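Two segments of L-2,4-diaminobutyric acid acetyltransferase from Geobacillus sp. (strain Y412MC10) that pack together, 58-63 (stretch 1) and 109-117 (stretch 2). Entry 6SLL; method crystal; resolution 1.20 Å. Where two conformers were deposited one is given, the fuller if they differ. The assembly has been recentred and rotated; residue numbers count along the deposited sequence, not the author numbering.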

# COMPACT_ATOMS: atom_id res chain seq x y z
N ASN B 58 9.82 3.92 -1.42
CA ASN B 58 10.30 4.75 -2.56
C ASN B 58 11.45 4.11 -3.28
O ASN B 58 11.70 4.44 -4.44
N ASP B 59 12.14 3.15 -2.66
CA ASP B 59 13.25 2.44 -3.34
C ASP B 59 12.78 1.65 -4.55
O ASP B 59 13.62 1.32 -5.39
N THR B 60 11.50 1.33 -4.60
CA THR B 60 10.91 0.57 -5.69
C THR B 60 9.79 1.36 -6.38
O THR B 60 8.89 0.70 -6.94
N CYS B 61 9.85 2.69 -6.34
CA CYS B 61 8.89 3.51 -7.08
C CYS B 61 9.65 4.50 -7.95
O CYS B 61 10.87 4.73 -7.76
N MET B 62 8.97 5.15 -8.86
CA MET B 62 9.58 6.07 -9.83
C MET B 62 8.66 7.26 -10.07
O MET B 62 7.42 7.09 -10.10
N ILE B 63 9.28 8.43 -10.23
CA ILE B 63 8.62 9.66 -10.74
C ILE B 63 9.29 10.15 -11.97
O ILE B 63 10.52 10.05 -12.10
N GLY B 109 13.69 2.03 -16.08
CA GLY B 109 14.49 2.61 -15.01
C GLY B 109 14.20 2.02 -13.68
O GLY B 109 15.14 1.76 -12.88
N LEU B 110 12.96 1.68 -13.36
CA LEU B 110 12.64 1.01 -12.13
C LEU B 110 13.39 -0.29 -12.00
O LEU B 110 13.95 -0.62 -10.93
N MET B 111 13.50 -1.03 -13.04
CA MET B 111 14.12 -2.33 -12.98
C MET B 111 15.64 -2.26 -12.85
O MET B 111 16.26 -3.26 -12.53
N ASN B 112 16.25 -1.08 -13.00
CA ASN B 112 17.68 -0.89 -12.72
C ASN B 112 17.94 -0.53 -11.27
O ASN B 112 19.11 -0.47 -10.87
N GLN B 113 16.93 -0.18 -10.49
CA GLN B 113 17.19 0.33 -9.18
C GLN B 113 17.82 -0.70 -8.31
O GLN B 113 17.55 -1.92 -8.41
N LYS B 114 18.59 -0.25 -7.34
CA LYS B 114 19.30 -1.16 -6.46
C LYS B 114 18.39 -2.11 -5.74
O LYS B 114 18.70 -3.30 -5.60
N ALA B 115 17.20 -1.62 -5.25
CA ALA B 115 16.26 -2.46 -4.55
C ALA B 115 15.52 -3.38 -5.43
O ALA B 115 14.77 -4.25 -4.91
N CYS B 116 15.71 -3.34 -6.74
CA CYS B 116 15.09 -4.31 -7.65
C CYS B 116 16.09 -5.36 -8.13
O CYS B 116 15.82 -6.21 -8.97
N HIS B 117 17.30 -5.35 -7.54
CA HIS B 117 18.28 -6.38 -7.89
C HIS B 117 17.69 -7.74 -7.53
O HIS B 117 17.18 -7.93 -6.42

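No direct hydrogen bond joins the two stretches; side-chain packing and one water hold the contact. G109 has no side chain to point; M62 CE lies 3.9 Å from G109 C. M62 points toward stretch 2 with chi1 t and chi2 and chi3 both p. Its CE also lies 3.7 Å from L110 N.

L110 (chi1 t, chi2 p) leaves its backbone sideways, but its end comes nearer to stretch 1. There L110 CD1 sits 3.4 Å from T60 O, a close van der Waals contact between a methyl group and a carbonyl oxygen. M111 points away, and N112 does not reach across.

Q113 points toward stretch 1, with chi1 and chi2 both m. Its side chain folds back on its own stretch, and Q113 NE2 donates to G109 O at 2.9 Å. Q113 CB meets D59 O at 3.9 Å. K114 makes no contact.

A115 points toward stretch 1. Its CB packs 3.7 Å from D59 CB and 3.9 Å from T60 CG2. Water 1 bridges the backbones here: it donates to D59 O and accepts from A115 N, each at 2.9 Å. C116, chi1 m, places SG 4.0 Å from T60 CG2. T60 is p, and its OG1 is hydrogen-bonded elsewhere in the structure. H117 is out of reach.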

# COMPACT_ATOMS: atom_id res chain seq x y z
CB ASN B 58 10.61 6.15 -2.19
CG ASN B 58 11.71 6.32 -1.22
OD1 ASN B 58 12.17 5.42 -0.53
ND2 ASN B 58 12.20 7.52 -1.15
CB ASP B 59 13.95 1.51 -2.33
CG ASP B 59 14.38 2.30 -1.10
OD1 ASP B 59 13.55 2.44 -0.18
OD2 ASP B 59 15.47 2.82 -1.09
CB THR B 60 10.43 -0.80 -5.21
OG1 THR B 60 9.46 -0.66 -4.17
CG2 THR B 60 11.55 -1.66 -4.73
CB CYS B 61 7.98 4.29 -6.11
SG CYS B 61 6.89 3.26 -5.11
CB MET B 62 9.74 5.31 -11.21
CG MET B 62 10.47 5.91 -12.27
SD MET B 62 12.20 6.49 -11.74
CE MET B 62 12.63 4.82 -11.38
CB ILE B 63 8.70 10.78 -9.61
CG1 ILE B 63 7.49 10.59 -8.63
CG2 ILE B 63 8.75 12.21 -10.17
CD1 ILE B 63 7.39 11.56 -7.56
CB LEU B 110 11.14 0.75 -12.07
CG LEU B 110 10.61 -0.04 -10.88
CD1 LEU B 110 11.01 0.62 -9.54
CD2 LEU B 110 9.13 -0.23 -11.01
CB MET B 111 13.72 -3.21 -14.16
CG MET B 111 12.22 -3.52 -14.15
SD MET B 111 11.40 -3.90 -12.71
CE MET B 111 12.29 -5.15 -12.59
CB ASN B 112 18.25 0.25 -13.59
CG ASN B 112 18.23 -0.04 -15.06
OD1 ASN B 112 18.44 -1.18 -15.46
ND2 ASN B 112 18.03 1.00 -15.86
CB GLN B 113 15.90 0.87 -8.55
CG GLN B 113 15.33 2.04 -9.38
CD GLN B 113 16.40 3.10 -9.79
OE1 GLN B 113 17.04 3.64 -8.84
NE2 GLN B 113 16.68 3.40 -11.07
CB LYS B 114 20.08 -0.31 -5.42
CG LYS B 114 20.93 -1.09 -4.50
CD LYS B 114 21.67 -0.14 -3.45
CE LYS B 114 22.45 -0.86 -2.47
NZ LYS B 114 23.20 0.07 -1.60
CB ALA B 115 15.31 -1.61 -3.72
CB CYS B 116 14.49 -3.57 -8.90
SG CYS B 116 13.06 -2.63 -8.34
CB HIS B 117 19.57 -6.14 -7.08
CG HIS B 117 20.52 -7.24 -7.21
ND1 HIS B 117 20.58 -8.33 -6.35
CD2 HIS B 117 21.49 -7.43 -8.11
CE1 HIS B 117 21.59 -9.11 -6.76
NE2 HIS B 117 22.09 -8.58 -7.81
O HOH W 1 16.46 1.20 -5.08